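PDB 3VR0: proteasome assembly chaperone family protein from Pyrococcus furiosus, which acts as an archaeal proteasome activator, although it is a homologue of proteasome assembly chaperones and belongs to the PAC2 family. Local coordinates for residues A157-E162 / V179-D184; P153-A158 / I208-E213; A63-P68 / M85-Y90; P33-G38 / I103-D108; S170-C175 / V231-G236. All blocks are in the same frame, centred on the assembly; numbering follows the deposited sequence.

Interaction 1: residues A157-E162 / V179-D184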
# COMPACT_ATOMS: atom_id res chain seq x y z
N ALA C 157 -29.20 -13.10 7.64
CA ALA C 157 -29.28 -12.06 8.65
C ALA C 157 -28.25 -12.33 9.72
O ALA C 157 -28.05 -13.48 10.09
CB ALA C 157 -30.70 -12.02 9.30
N ALA C 158 -27.60 -11.27 10.19
CA ALA C 158 -26.78 -11.31 11.37
C ALA C 158 -26.88 -9.94 12.01
O ALA C 158 -27.12 -8.94 11.32
CB ALA C 158 -25.31 -11.69 11.02
N VAL C 159 -26.68 -9.88 13.32
CA VAL C 159 -26.89 -8.68 14.11
C VAL C 159 -25.65 -8.42 14.94
O VAL C 159 -24.82 -9.31 15.08
CB VAL C 159 -28.07 -8.91 15.13
CG1 VAL C 159 -29.42 -8.89 14.44
CG2 VAL C 159 -27.90 -10.26 15.77
N THR C 160 -25.54 -7.23 15.52
CA THR C 160 -24.40 -6.85 16.31
C THR C 160 -24.50 -7.31 17.75
O THR C 160 -23.48 -7.36 18.46
CB THR C 160 -24.29 -5.33 16.39
OG1 THR C 160 -25.48 -4.82 16.97
CG2 THR C 160 -24.06 -4.71 14.99
N HIS C 161 -25.72 -7.59 18.21
CA HIS C 161 -25.95 -8.02 19.60
C HIS C 161 -27.01 -9.13 19.61
O HIS C 161 -27.97 -9.11 18.82
CB HIS C 161 -26.44 -6.86 20.49
CG HIS C 161 -25.51 -5.68 20.54
ND1 HIS C 161 -25.39 -4.78 19.50
CD2 HIS C 161 -24.69 -5.23 21.52
CE1 HIS C 161 -24.52 -3.84 19.84
NE2 HIS C 161 -24.08 -4.09 21.07
N GLU C 162 -26.82 -10.10 20.50
CA GLU C 162 -27.70 -11.27 20.61
C GLU C 162 -29.19 -10.92 20.81
O GLU C 162 -30.00 -11.48 20.14
CB GLU C 162 -27.22 -12.18 21.74
CG GLU C 162 -27.00 -13.60 21.26
CD GLU C 162 -27.14 -14.66 22.37
OE1 GLU C 162 -27.77 -15.70 22.07
OE2 GLU C 162 -26.64 -14.45 23.51
N VAL C 179 -35.94 -15.57 5.63
CA VAL C 179 -34.81 -14.93 6.27
C VAL C 179 -34.11 -15.95 7.14
O VAL C 179 -34.66 -16.37 8.17
CB VAL C 179 -35.24 -13.70 7.17
CG1 VAL C 179 -34.05 -13.19 8.00
CG2 VAL C 179 -35.82 -12.57 6.32
N ILE C 180 -32.90 -16.34 6.73
CA ILE C 180 -32.09 -17.29 7.47
C ILE C 180 -31.19 -16.57 8.45
O ILE C 180 -30.42 -15.72 8.03
CB ILE C 180 -31.20 -18.13 6.53
CG1 ILE C 180 -32.06 -18.84 5.47
CG2 ILE C 180 -30.32 -19.12 7.33
CD1 ILE C 180 -33.32 -19.46 6.04
N TRP C 181 -31.28 -16.94 9.72
CA TRP C 181 -30.40 -16.47 10.76
C TRP C 181 -29.04 -17.22 10.76
O TRP C 181 -28.97 -18.37 11.21
CB TRP C 181 -31.13 -16.53 12.12
CG TRP C 181 -32.20 -15.48 12.13
CD1 TRP C 181 -33.49 -15.60 11.65
CD2 TRP C 181 -32.04 -14.10 12.51
NE1 TRP C 181 -34.13 -14.39 11.76
CE2 TRP C 181 -33.27 -13.46 12.28
CE3 TRP C 181 -30.98 -13.36 13.04
CZ2 TRP C 181 -33.47 -12.10 12.57
CZ3 TRP C 181 -31.18 -12.01 13.34
CH2 TRP C 181 -32.42 -11.40 13.10
N ARG C 182 -27.99 -16.55 10.25
CA ARG C 182 -26.71 -17.19 9.82
C ARG C 182 -26.06 -18.00 10.89
O ARG C 182 -25.92 -17.54 12.01
CB ARG C 182 -25.69 -16.15 9.39
CG ARG C 182 -26.09 -15.38 8.18
CD ARG C 182 -25.07 -14.33 7.91
NE ARG C 182 -23.85 -14.92 7.39
CZ ARG C 182 -23.11 -14.35 6.46
NH1 ARG C 182 -23.45 -13.16 5.95
NH2 ARG C 182 -21.99 -14.96 6.06
N GLU C 183 -25.63 -19.20 10.55
CA GLU C 183 -24.90 -19.98 11.56
C GLU C 183 -23.47 -20.29 11.14
O GLU C 183 -22.77 -21.05 11.81
CB GLU C 183 -25.63 -21.30 11.88
CG GLU C 183 -27.14 -21.21 12.15
CD GLU C 183 -27.78 -22.61 12.36
OE1 GLU C 183 -27.21 -23.62 11.88
OE2 GLU C 183 -28.86 -22.69 13.00
N ASP C 184 -23.02 -19.71 10.02
CA ASP C 184 -21.71 -20.02 9.46
C ASP C 184 -20.60 -19.33 10.25
O ASP C 184 -20.00 -18.37 9.76
CB ASP C 184 -21.67 -19.65 7.97
CG ASP C 184 -22.08 -18.15 7.69
OD1 ASP C 184 -23.02 -17.62 8.35
OD2 ASP C 184 -21.46 -17.53 6.79

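Interaction 2: residues P153-A158 / I208-E213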
# COMPACT_ATOMS: atom_id res chain seq x y z
N PRO C 153 -34.60 -16.34 -4.03
CA PRO C 153 -33.45 -15.87 -3.27
C PRO C 153 -33.76 -15.81 -1.77
O PRO C 153 -34.82 -15.31 -1.37
CB PRO C 153 -33.15 -14.50 -3.88
CG PRO C 153 -34.41 -14.10 -4.61
CD PRO C 153 -34.94 -15.41 -5.12
N ARG C 154 -32.88 -16.39 -0.98
CA ARG C 154 -32.96 -16.32 0.46
C ARG C 154 -32.20 -15.05 0.95
O ARG C 154 -31.39 -14.49 0.19
CB ARG C 154 -32.39 -17.61 1.07
CG ARG C 154 -33.01 -18.90 0.45
CD ARG C 154 -32.88 -20.16 1.28
NE ARG C 154 -31.54 -20.44 1.81
CZ ARG C 154 -30.62 -21.21 1.22
NH1 ARG C 154 -29.44 -21.41 1.81
NH2 ARG C 154 -30.86 -21.78 0.03
N VAL C 155 -32.47 -14.63 2.18
CA VAL C 155 -31.82 -13.46 2.79
C VAL C 155 -31.16 -13.86 4.09
O VAL C 155 -31.83 -14.38 4.96
CB VAL C 155 -32.84 -12.31 3.08
CG1 VAL C 155 -32.30 -11.32 4.15
CG2 VAL C 155 -33.15 -11.60 1.79
N LEU C 156 -29.85 -13.61 4.23
CA LEU C 156 -29.15 -14.04 5.41
C LEU C 156 -28.95 -12.86 6.35
O LEU C 156 -28.53 -11.78 5.91
CB LEU C 156 -27.78 -14.59 5.01
CG LEU C 156 -27.64 -15.60 3.86
CD1 LEU C 156 -26.15 -15.93 3.72
CD2 LEU C 156 -28.40 -16.86 4.20
N ALA C 157 -29.20 -13.10 7.64
CA ALA C 157 -29.28 -12.06 8.65
C ALA C 157 -28.25 -12.33 9.72
O ALA C 157 -28.05 -13.48 10.09
CB ALA C 157 -30.70 -12.02 9.30
N ALA C 158 -27.60 -11.27 10.19
CA ALA C 158 -26.78 -11.31 11.37
C ALA C 158 -26.88 -9.94 12.01
O ALA C 158 -27.12 -8.94 11.32
CB ALA C 158 -25.31 -11.69 11.02
N ILE C 208 -28.24 -4.60 11.99
CA ILE C 208 -28.46 -5.88 11.34
C ILE C 208 -27.92 -5.79 9.92
O ILE C 208 -28.01 -4.75 9.30
CB ILE C 208 -30.02 -6.23 11.31
CG1 ILE C 208 -30.27 -7.59 10.71
CG2 ILE C 208 -30.86 -5.09 10.58
CD1 ILE C 208 -31.73 -8.21 11.11
N SER C 209 -27.33 -6.89 9.46
CA SER C 209 -26.90 -7.07 8.13
C SER C 209 -27.90 -7.97 7.42
O SER C 209 -28.23 -9.05 7.90
CB SER C 209 -25.56 -7.84 8.16
OG SER C 209 -25.32 -8.33 6.84
N LEU C 210 -28.34 -7.60 6.24
CA LEU C 210 -29.19 -8.48 5.49
C LEU C 210 -28.56 -8.64 4.13
O LEU C 210 -28.41 -7.68 3.40
CB LEU C 210 -30.61 -7.87 5.36
CG LEU C 210 -31.28 -7.71 6.71
CD1 LEU C 210 -32.51 -6.74 6.61
CD2 LEU C 210 -31.70 -9.06 7.24
N LEU C 211 -28.18 -9.88 3.81
CA LEU C 211 -27.52 -10.17 2.56
C LEU C 211 -28.30 -11.21 1.77
O LEU C 211 -28.69 -12.24 2.31
CB LEU C 211 -26.08 -10.70 2.80
CG LEU C 211 -25.05 -9.84 3.54
CD1 LEU C 211 -23.77 -10.63 3.68
CD2 LEU C 211 -24.77 -8.60 2.73
N GLY C 212 -28.49 -10.94 0.49
CA GLY C 212 -29.26 -11.79 -0.35
C GLY C 212 -28.39 -12.67 -1.23
O GLY C 212 -27.38 -12.21 -1.79
N GLU C 213 -28.82 -13.92 -1.38
CA GLU C 213 -28.16 -14.86 -2.27
C GLU C 213 -28.21 -14.36 -3.69
O GLU C 213 -29.24 -13.94 -4.17
CB GLU C 213 -28.79 -16.25 -2.18
CG GLU C 213 -28.46 -16.97 -0.90
CD GLU C 213 -29.26 -18.26 -0.74
OE1 GLU C 213 -30.36 -18.37 -1.37
OE2 GLU C 213 -28.79 -19.15 0.01
O HOH W 1 -25.92 -11.29 6.75

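Interaction 3: residues A63-P68 / M85-Y90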
# COMPACT_ATOMS: atom_id res chain seq x y z
N ALA C 63 -25.88 15.20 1.65
CA ALA C 63 -24.42 15.25 1.81
C ALA C 63 -23.71 14.35 0.78
O ALA C 63 -24.30 13.40 0.29
CB ALA C 63 -24.02 14.82 3.21
N GLU C 64 -22.47 14.66 0.45
CA GLU C 64 -21.71 13.69 -0.31
C GLU C 64 -20.29 13.47 0.21
O GLU C 64 -19.68 14.36 0.84
CB GLU C 64 -21.89 13.84 -1.86
CG GLU C 64 -21.57 15.12 -2.44
CD GLU C 64 -22.30 15.37 -3.80
OE1 GLU C 64 -23.13 14.54 -4.28
OE2 GLU C 64 -22.00 16.43 -4.39
N LEU C 65 -19.82 12.24 0.04
CA LEU C 65 -18.53 11.83 0.60
C LEU C 65 -17.51 11.66 -0.52
O LEU C 65 -17.78 11.02 -1.52
CB LEU C 65 -18.71 10.55 1.41
CG LEU C 65 -17.50 9.98 2.15
CD1 LEU C 65 -17.95 9.16 3.38
CD2 LEU C 65 -16.60 9.09 1.19
N TYR C 66 -16.34 12.24 -0.37
CA TYR C 66 -15.26 11.99 -1.28
C TYR C 66 -14.09 11.45 -0.47
O TYR C 66 -13.91 11.81 0.69
CB TYR C 66 -14.81 13.31 -1.93
CG TYR C 66 -15.93 14.00 -2.74
CD1 TYR C 66 -16.17 13.64 -4.06
CD2 TYR C 66 -16.77 14.96 -2.15
CE1 TYR C 66 -17.19 14.26 -4.80
CE2 TYR C 66 -17.82 15.60 -2.88
CZ TYR C 66 -18.02 15.24 -4.19
OH TYR C 66 -19.00 15.88 -4.93
N SER C 67 -13.26 10.64 -1.11
CA SER C 67 -12.14 10.02 -0.43
C SER C 67 -10.91 9.87 -1.30
O SER C 67 -11.00 9.37 -2.42
CB SER C 67 -12.54 8.63 0.01
OG SER C 67 -11.47 8.09 0.77
N PRO C 68 -9.76 10.25 -0.77
CA PRO C 68 -8.46 10.05 -1.44
C PRO C 68 -8.05 8.56 -1.42
O PRO C 68 -7.03 8.21 -2.03
CB PRO C 68 -7.48 10.91 -0.58
CG PRO C 68 -8.18 10.78 0.90
CD PRO C 68 -9.62 11.01 0.51
N MET C 85 -15.19 10.19 -7.81
CA MET C 85 -16.02 9.16 -7.26
C MET C 85 -16.43 9.54 -5.85
O MET C 85 -15.70 10.27 -5.14
CB MET C 85 -15.29 7.82 -7.33
CG MET C 85 -15.13 7.37 -8.86
SD MET C 85 -14.83 5.64 -9.00
CE MET C 85 -13.26 5.72 -8.25
N LYS C 86 -17.63 9.11 -5.47
CA LYS C 86 -18.24 9.67 -4.28
C LYS C 86 -19.30 8.73 -3.74
O LYS C 86 -19.71 7.76 -4.43
CB LYS C 86 -18.86 11.06 -4.63
CG LYS C 86 -20.14 10.94 -5.52
CD LYS C 86 -20.61 12.32 -6.09
CE LYS C 86 -21.94 12.14 -6.82
NZ LYS C 86 -22.40 13.44 -7.41
N ASN C 87 -19.68 8.96 -2.49
CA ASN C 87 -20.89 8.35 -1.94
C ASN C 87 -21.86 9.52 -1.67
O ASN C 87 -21.43 10.70 -1.54
CB ASN C 87 -20.60 7.60 -0.64
CG ASN C 87 -19.61 6.43 -0.83
OD1 ASN C 87 -19.08 5.92 0.16
ND2 ASN C 87 -19.36 6.00 -2.10
N GLU C 88 -23.15 9.19 -1.55
CA GLU C 88 -24.18 10.21 -1.39
C GLU C 88 -25.02 9.80 -0.25
O GLU C 88 -25.33 8.61 -0.11
CB GLU C 88 -25.05 10.28 -2.64
CG GLU C 88 -24.32 10.74 -3.90
CD GLU C 88 -25.24 10.74 -5.15
OE1 GLU C 88 -26.13 9.83 -5.30
OE2 GLU C 88 -25.08 11.66 -5.99
N PHE C 89 -25.40 10.77 0.59
CA PHE C 89 -26.33 10.51 1.67
C PHE C 89 -27.67 11.18 1.34
O PHE C 89 -27.70 12.35 0.94
CB PHE C 89 -25.82 11.08 2.99
CG PHE C 89 -24.58 10.43 3.51
CD1 PHE C 89 -24.66 9.43 4.52
CD2 PHE C 89 -23.33 10.84 3.07
CE1 PHE C 89 -23.50 8.85 5.05
CE2 PHE C 89 -22.14 10.23 3.59
CZ PHE C 89 -22.22 9.26 4.57
N TYR C 90 -28.77 10.42 1.52
CA TYR C 90 -30.14 10.90 1.32
C TYR C 90 -30.87 10.78 2.64
O TYR C 90 -30.58 9.87 3.43
CB TYR C 90 -30.88 10.04 0.28
CG TYR C 90 -30.36 10.22 -1.12
CD1 TYR C 90 -31.03 10.99 -2.04
CD2 TYR C 90 -29.16 9.63 -1.50
CE1 TYR C 90 -30.51 11.16 -3.33
CE2 TYR C 90 -28.65 9.78 -2.76
CZ TYR C 90 -29.31 10.55 -3.66
OH TYR C 90 -28.77 10.68 -4.92
O HOH W 2 -22.32 16.80 -7.06
O HOH W 3 -13.19 10.85 -4.07

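Interaction 4: residues P33-G38 / I103-D108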
# COMPACT_ATOMS: atom_id res chain seq x y z
N PRO C 33 -32.51 8.67 13.47
CA PRO C 33 -32.82 7.93 12.27
C PRO C 33 -32.17 6.55 12.23
O PRO C 33 -31.26 6.22 13.05
CB PRO C 33 -32.28 8.82 11.17
CG PRO C 33 -31.15 9.59 11.83
CD PRO C 33 -31.50 9.74 13.24
N ILE C 34 -32.65 5.70 11.34
CA ILE C 34 -31.97 4.45 11.08
C ILE C 34 -31.06 4.75 9.89
O ILE C 34 -31.51 5.41 8.94
CB ILE C 34 -32.96 3.28 10.82
CG1 ILE C 34 -33.75 2.93 12.12
CG2 ILE C 34 -32.21 2.02 10.27
CD1 ILE C 34 -34.95 2.00 11.90
N PHE C 35 -29.80 4.33 10.00
CA PHE C 35 -28.83 4.45 8.90
C PHE C 35 -28.87 3.24 7.98
O PHE C 35 -28.54 2.14 8.39
CB PHE C 35 -27.43 4.63 9.52
CG PHE C 35 -26.30 4.84 8.53
CD1 PHE C 35 -26.51 5.45 7.32
CD2 PHE C 35 -24.98 4.47 8.88
CE1 PHE C 35 -25.46 5.66 6.42
CE2 PHE C 35 -23.92 4.67 7.96
CZ PHE C 35 -24.16 5.26 6.75
N ILE C 36 -29.20 3.42 6.73
CA ILE C 36 -29.28 2.32 5.82
C ILE C 36 -28.18 2.39 4.75
O ILE C 36 -28.02 3.44 4.11
CB ILE C 36 -30.63 2.30 5.09
CG1 ILE C 36 -31.78 2.25 6.10
CG2 ILE C 36 -30.75 1.02 4.17
CD1 ILE C 36 -33.12 2.23 5.42
N GLU C 37 -27.46 1.26 4.56
CA GLU C 37 -26.31 1.23 3.61
C GLU C 37 -26.53 0.32 2.42
O GLU C 37 -26.83 -0.87 2.58
CB GLU C 37 -25.00 0.87 4.32
CG GLU C 37 -23.81 0.66 3.34
CD GLU C 37 -23.72 -0.76 2.81
OE1 GLU C 37 -24.18 -1.67 3.51
OE2 GLU C 37 -23.26 -1.00 1.67
N GLY C 38 -26.41 0.89 1.23
CA GLY C 38 -26.45 0.14 -0.02
C GLY C 38 -25.38 0.63 -0.99
O GLY C 38 -25.67 1.25 -2.01
N ILE C 103 -31.55 7.78 7.16
CA ILE C 103 -30.42 8.20 6.32
C ILE C 103 -30.00 6.99 5.48
O ILE C 103 -29.80 5.86 6.02
CB ILE C 103 -29.21 8.66 7.20
CG1 ILE C 103 -29.63 9.79 8.14
CG2 ILE C 103 -27.94 9.05 6.30
CD1 ILE C 103 -28.54 10.25 9.08
N ILE C 104 -29.82 7.22 4.18
CA ILE C 104 -29.50 6.17 3.28
C ILE C 104 -28.25 6.59 2.52
O ILE C 104 -28.20 7.67 1.97
CB ILE C 104 -30.66 5.86 2.28
CG1 ILE C 104 -31.94 5.51 3.03
CG2 ILE C 104 -30.23 4.68 1.31
CD1 ILE C 104 -33.22 5.62 2.14
N VAL C 105 -27.22 5.75 2.53
CA VAL C 105 -26.02 6.06 1.77
C VAL C 105 -25.93 5.09 0.60
O VAL C 105 -26.22 3.91 0.75
CB VAL C 105 -24.70 5.98 2.63
CG1 VAL C 105 -24.46 4.55 3.19
CG2 VAL C 105 -23.49 6.44 1.83
N THR C 106 -25.54 5.61 -0.55
CA THR C 106 -25.14 4.81 -1.69
C THR C 106 -23.99 5.54 -2.41
O THR C 106 -23.48 6.55 -1.92
CB THR C 106 -26.35 4.50 -2.65
OG1 THR C 106 -25.98 3.48 -3.59
CG2 THR C 106 -26.85 5.72 -3.44
N GLY C 107 -23.57 5.07 -3.56
CA GLY C 107 -22.49 5.75 -4.26
C GLY C 107 -21.84 4.95 -5.36
O GLY C 107 -22.29 3.85 -5.71
N ASP C 108 -20.81 5.54 -5.95
CA ASP C 108 -20.12 4.92 -7.06
C ASP C 108 -19.32 3.65 -6.65
O ASP C 108 -19.15 2.75 -7.47
CB ASP C 108 -19.13 5.91 -7.66
CG ASP C 108 -19.78 7.19 -8.17
OD1 ASP C 108 -20.74 7.11 -8.95
OD2 ASP C 108 -19.29 8.29 -7.84

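Interaction 5: residues S170-C175 / V231-G236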
# COMPACT_ATOMS: atom_id res chain seq x y z
N SER C 170 -39.39 -10.42 15.36
CA SER C 170 -40.76 -9.89 15.56
C SER C 170 -41.17 -9.02 14.40
O SER C 170 -42.22 -9.24 13.79
CB SER C 170 -40.85 -9.05 16.82
OG SER C 170 -40.35 -9.77 17.92
N LYS C 171 -40.32 -8.04 14.08
CA LYS C 171 -40.60 -7.08 13.01
C LYS C 171 -40.82 -7.79 11.70
O LYS C 171 -41.59 -7.33 10.89
CB LYS C 171 -39.44 -6.09 12.83
CG LYS C 171 -39.08 -5.34 14.07
CD LYS C 171 -40.04 -4.24 14.28
CE LYS C 171 -39.63 -3.39 15.46
NZ LYS C 171 -40.71 -2.37 15.65
N LEU C 172 -40.13 -8.92 11.52
CA LEU C 172 -40.14 -9.67 10.26
C LEU C 172 -41.26 -10.74 10.16
O LEU C 172 -41.52 -11.26 9.08
CB LEU C 172 -38.79 -10.35 10.05
CG LEU C 172 -37.63 -9.47 9.56
CD1 LEU C 172 -36.30 -10.07 9.97
CD2 LEU C 172 -37.68 -9.32 8.07
N GLU C 173 -41.87 -11.07 11.29
CA GLU C 173 -42.99 -12.02 11.33
C GLU C 173 -44.01 -11.69 10.20
O GLU C 173 -44.50 -10.56 10.11
CB GLU C 173 -43.62 -11.94 12.73
CG GLU C 173 -44.34 -13.19 13.23
CD GLU C 173 -44.06 -13.54 14.71
OE1 GLU C 173 -43.75 -12.64 15.54
OE2 GLU C 173 -44.14 -14.76 15.03
N GLY C 174 -44.23 -12.64 9.29
CA GLY C 174 -45.20 -12.46 8.19
C GLY C 174 -44.66 -11.99 6.85
O GLY C 174 -45.39 -11.83 5.86
N CYS C 175 -43.35 -11.76 6.81
CA CYS C 175 -42.70 -11.30 5.61
C CYS C 175 -42.72 -12.43 4.60
O CYS C 175 -42.57 -13.60 4.98
CB CYS C 175 -41.26 -10.93 5.97
SG CYS C 175 -40.28 -10.42 4.57
N VAL C 231 -36.07 -5.41 4.51
CA VAL C 231 -35.79 -4.12 5.15
C VAL C 231 -37.09 -3.26 5.30
O VAL C 231 -37.41 -2.86 6.39
CB VAL C 231 -34.76 -3.32 4.36
CG1 VAL C 231 -34.66 -1.86 4.93
CG2 VAL C 231 -33.42 -4.05 4.33
N THR C 232 -37.81 -2.99 4.21
CA THR C 232 -39.08 -2.25 4.33
C THR C 232 -40.05 -2.92 5.31
O THR C 232 -40.68 -2.26 6.15
CB THR C 232 -39.76 -2.01 3.00
OG1 THR C 232 -39.99 -3.27 2.34
CG2 THR C 232 -38.93 -1.06 2.13
N LYS C 233 -40.06 -4.24 5.32
CA LYS C 233 -40.86 -4.92 6.34
C LYS C 233 -40.43 -4.58 7.77
O LYS C 233 -41.28 -4.30 8.63
CB LYS C 233 -40.90 -6.44 6.07
CG LYS C 233 -41.05 -7.35 7.26
CD LYS C 233 -42.35 -7.12 8.04
CE LYS C 233 -43.57 -7.61 7.32
NZ LYS C 233 -44.43 -8.28 8.37
N ILE C 234 -39.13 -4.59 8.06
CA ILE C 234 -38.68 -4.13 9.39
C ILE C 234 -39.06 -2.66 9.70
O ILE C 234 -39.26 -2.30 10.85
CB ILE C 234 -37.14 -4.34 9.56
CG1 ILE C 234 -36.83 -5.82 9.78
CG2 ILE C 234 -36.59 -3.57 10.70
CD1 ILE C 234 -35.39 -6.20 9.54
N LEU C 235 -39.09 -1.83 8.66
CA LEU C 235 -39.33 -0.40 8.82
C LEU C 235 -40.82 -0.06 8.96
O LEU C 235 -41.16 1.03 9.45
CB LEU C 235 -38.71 0.37 7.65
CG LEU C 235 -37.17 0.33 7.49
CD1 LEU C 235 -36.82 1.15 6.28
CD2 LEU C 235 -36.47 0.86 8.74
N GLY C 236 -41.71 -0.98 8.56
CA GLY C 236 -43.16 -0.74 8.58
C GLY C 236 -43.60 0.01 7.35
O GLY C 236 -44.60 0.73 7.37

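Interaction 1: residues A157-E162 / V179-D184
Two backbone hydrogen bonds join the two segments, both on Ala157. Ala157 N reaches Ile180 O at 2.9 Å, in the carbonyl plane. Its carbonyl takes Arg182 N almost along the C=O axis, nearly straight at 174°. Together they make a single parallel bridge between Ala157 and Trp181. The Arg182 side chain bends at its third torsion (chi3 73°) and grips Asp184 side-on. Arg182 NE meets Asp184 OD1 and Arg182 NH2 meets Asp184 OD2 at 2.7 Å, both on syn lone pairs and in the guanidinium plane. This salt bridge ties Arg182 to Asp184 just after the strand. Packing centres on the Trp181 ring. Ala157 CB sits over one face as a CH-pi contact, 3.9 Å from the centroid of the six-membered ring of Trp181. Val159 CG1 meets the ring edge at Trp181 CZ3, 3.7 Å away, the side chains crossing at about a right angle. Ala157 CB also touches Val179 CG1. The contact closes a beta-alpha-beta unit, with helix 164-172 linking the strands. Ile165 of that helix packs on both Val159 and Trp181. Strand 206-214 flanks strand 155-159 on its other edge, and Ser80 of the second subunit packs on Trp181.

Interaction 2: residues P153-A158 / I208-E213
Arg154 and Glu213 both place CG anti to the carbonyl carbon (chi1 -51° and -72°). The Glu213 chain then runs extended, while Arg154 bends at its third torsion and turns one face of its guanidinium to the Glu213 carboxylate. Glu213 OE2 lies 3.0 Å from Arg154 NH1, but over the guanidinium face. OE2 is well out of the guanidinium plane, so no N-H points at it and the salt bridge acts by charge alone; the planes are 77° apart. The other oxygen, Glu213 OE1, accepts Arg154 N at 3.2 Å from above the carboxylate plane. An alanine in place of Glu213 would remove both links and would probably hold Arg154 less firmly against strand 206-214.

The backbones form an antiparallel pair inside the mixed sheet. Glu213 N bonds to Arg154 O. Leu156 and Leu211 are a hydrogen-bonded pair, with Leu156 N only 2.6 Å from Leu211 O. Ala158 and Ser209 are another, with Ser209 N 2.8 Å from Ala158 O. A water donates to Leu156 O and is also hydrogen-bonded to Ser209 OG.

On the sheet face carrying Val155, Ala157 and Leu210, the Leu210 CD2 methyl reaches Ala157 CB at 3.7 Å. Leu210 CD2 also touches Val155 CG1 at 3.9 Å, the two side chains crossing obliquely. Helix 221-235 covers this face, with Val227 on Val155 and Val231 and Ile234 on Leu210. On the other face, Tyr144 of strand 137-145 packs on Leu156 and Leu211.

Interaction 3: residues A63-P68 / M85-Y90
The Phe89 ring turns its edge to the partner strand. Ala63 O lies at that edge in the ring plane, and Leu65 CB approaches the edge at Phe89 CE2, 4.1 Å away. Phe129 of helix 116-131 meets Phe89 edge-to-face. The Tyr66 ring lies alongside the Lys86 chain, both pointing the same way. Tyr66 CE1 is 3.6 Å from Lys86 CB, and Tyr66 CD1 is equally near Met85 O. A leucine in place of Tyr66 would lose the flat ring beside Lys86 and would probably leave that chain less firmly placed.

Strands 60-66 and 87-92 are antiparallel neighbours in the mixed sheet. Ala63 with Phe89 and Leu65 with Asn87 are hydrogen-bonded pairs. Phe89 N to Ala63 O is almost straight at 179°, while the return bond from Ala63 N is weak. Leu65 N reaches Asn87 O at 2.7 Å from above the carbonyl plane. Asn87 N, in contrast, uses an in-plane lone pair of Leu65 O. A water spans Ser67 N and Met85 O beyond the last pair.

The face carrying Glu64 and Glu88 is charged. Lys86 NZ makes a weak hydrogen bond within a salt bridge to Glu64 OE1, at 3.4 Å, and a second salt bridge to Glu88 OE2. Glu64 OE1 and Glu88 OE2 are 3.9 Å apart, a repulsion probably eased by Lys86 and by Lys61, which bridges to both acids. Lys86 also pairs with Glu83, and Glu64 OE2 bonds to Tyr25 OH. Tyr90 OH donates to Glu88 OE1 from above the carboxylate plane.

Interaction 4: residues P33-G38 / I103-D108
Phe35, Ile103 and Val105 form the apolar centre on one face of the sheet. Phe35 has CG anti to its backbone N (chi1 -177°), which carries the ring across to the partner strand. Phe35 CE1 meets Val105 CG1 at 3.6 Å, and Phe35 CD1 meets Ile103 CG2 at 4.0 Å. The ring crosses both side chains obliquely. Pro33 lies beside Ile103, with CG 3.8 Å from CD1 of the isoleucine. On the opposite face Ile36 CB touches Ile104 CG1, and Leu53 of helix 45-57 packs on both residues. Four backbone bonds run between the strands. Ile103 N donates to Ile34 O, and Ile36 N to Ile103 O at 2.6 Å. Val105 N donates to Ile36 O, and Gly38 N to Val105 O. The last three run nearly along the C=O axis. At the polar end Thr106 OG1, anti to its backbone N, donates to Gly38 O at 2.8 Å. Strand 137-145 flanks strand 34-37 on its other side. The arrangement is a central parallel strand pair of a mixed sheet with helices packed against it, as in an alpha/beta fold.

Interaction 5: residues S170-C175 / V231-G236
This is a contact between the C-terminal ends of two helices, 164-172 and 221-235, at the margin of the domain. Its inner part is apolar. Leu172 CG meets Ile234 CG1 at 3.7 Å, the side chains crossing obliquely. Leu172 CD2 also lies against Lys233 CG. Lys171 CB touches Ile234 from the more exposed side. Lys233 reaches across to the other helix end. Its CG is anti to the backbone N (chi1 151°), and three further bends curl the chain around the end of helix 164-172. There Lys233 CD comes to 3.0 Å from Lys171 O, a close approach, and Lys233 CG packs on Cys175 CB at 3.8 Å. Lys233 NZ then donates to Glu173 O at 2.9 Å, from above the carbonyl plane. That carbonyl belongs to a type II beta turn from Leu172 to Cys175, with Gly174 at positive phi (96°). A Schellman motif ends the other helix, with Gly236 as its C-prime residue. Cys175 SG is a ligand of a bound gold ion. Beneath the contact Ile234 rests on Leu210 of strand 206-214, and Leu235 packs on Ile34 and Ile36 of strand 34-37.

Overall arrangement
From the N terminus, interaction 4 closes the first long loop by pairing strand 34-37 with strand 102-107. Interaction 3 is nested inside it and closes a shorter loop between strands 60-66 and 87-92. The two touch where Glu88 N and Tyr90 N probably bond to Thr106 O and Ile104 O. Further along, interactions 1 and 2 start from the same strand, 155-159. Interaction 1 closes the short loop through helix 164-172, and interaction 2 the longer one that returns with strand 206-214. Interaction 5 crosses both and ties together helices 164-172 and 221-235. It meets interaction 1 where Leu172 packs on Val179, interaction 2 through Leu210 and interaction 4 through Leu235.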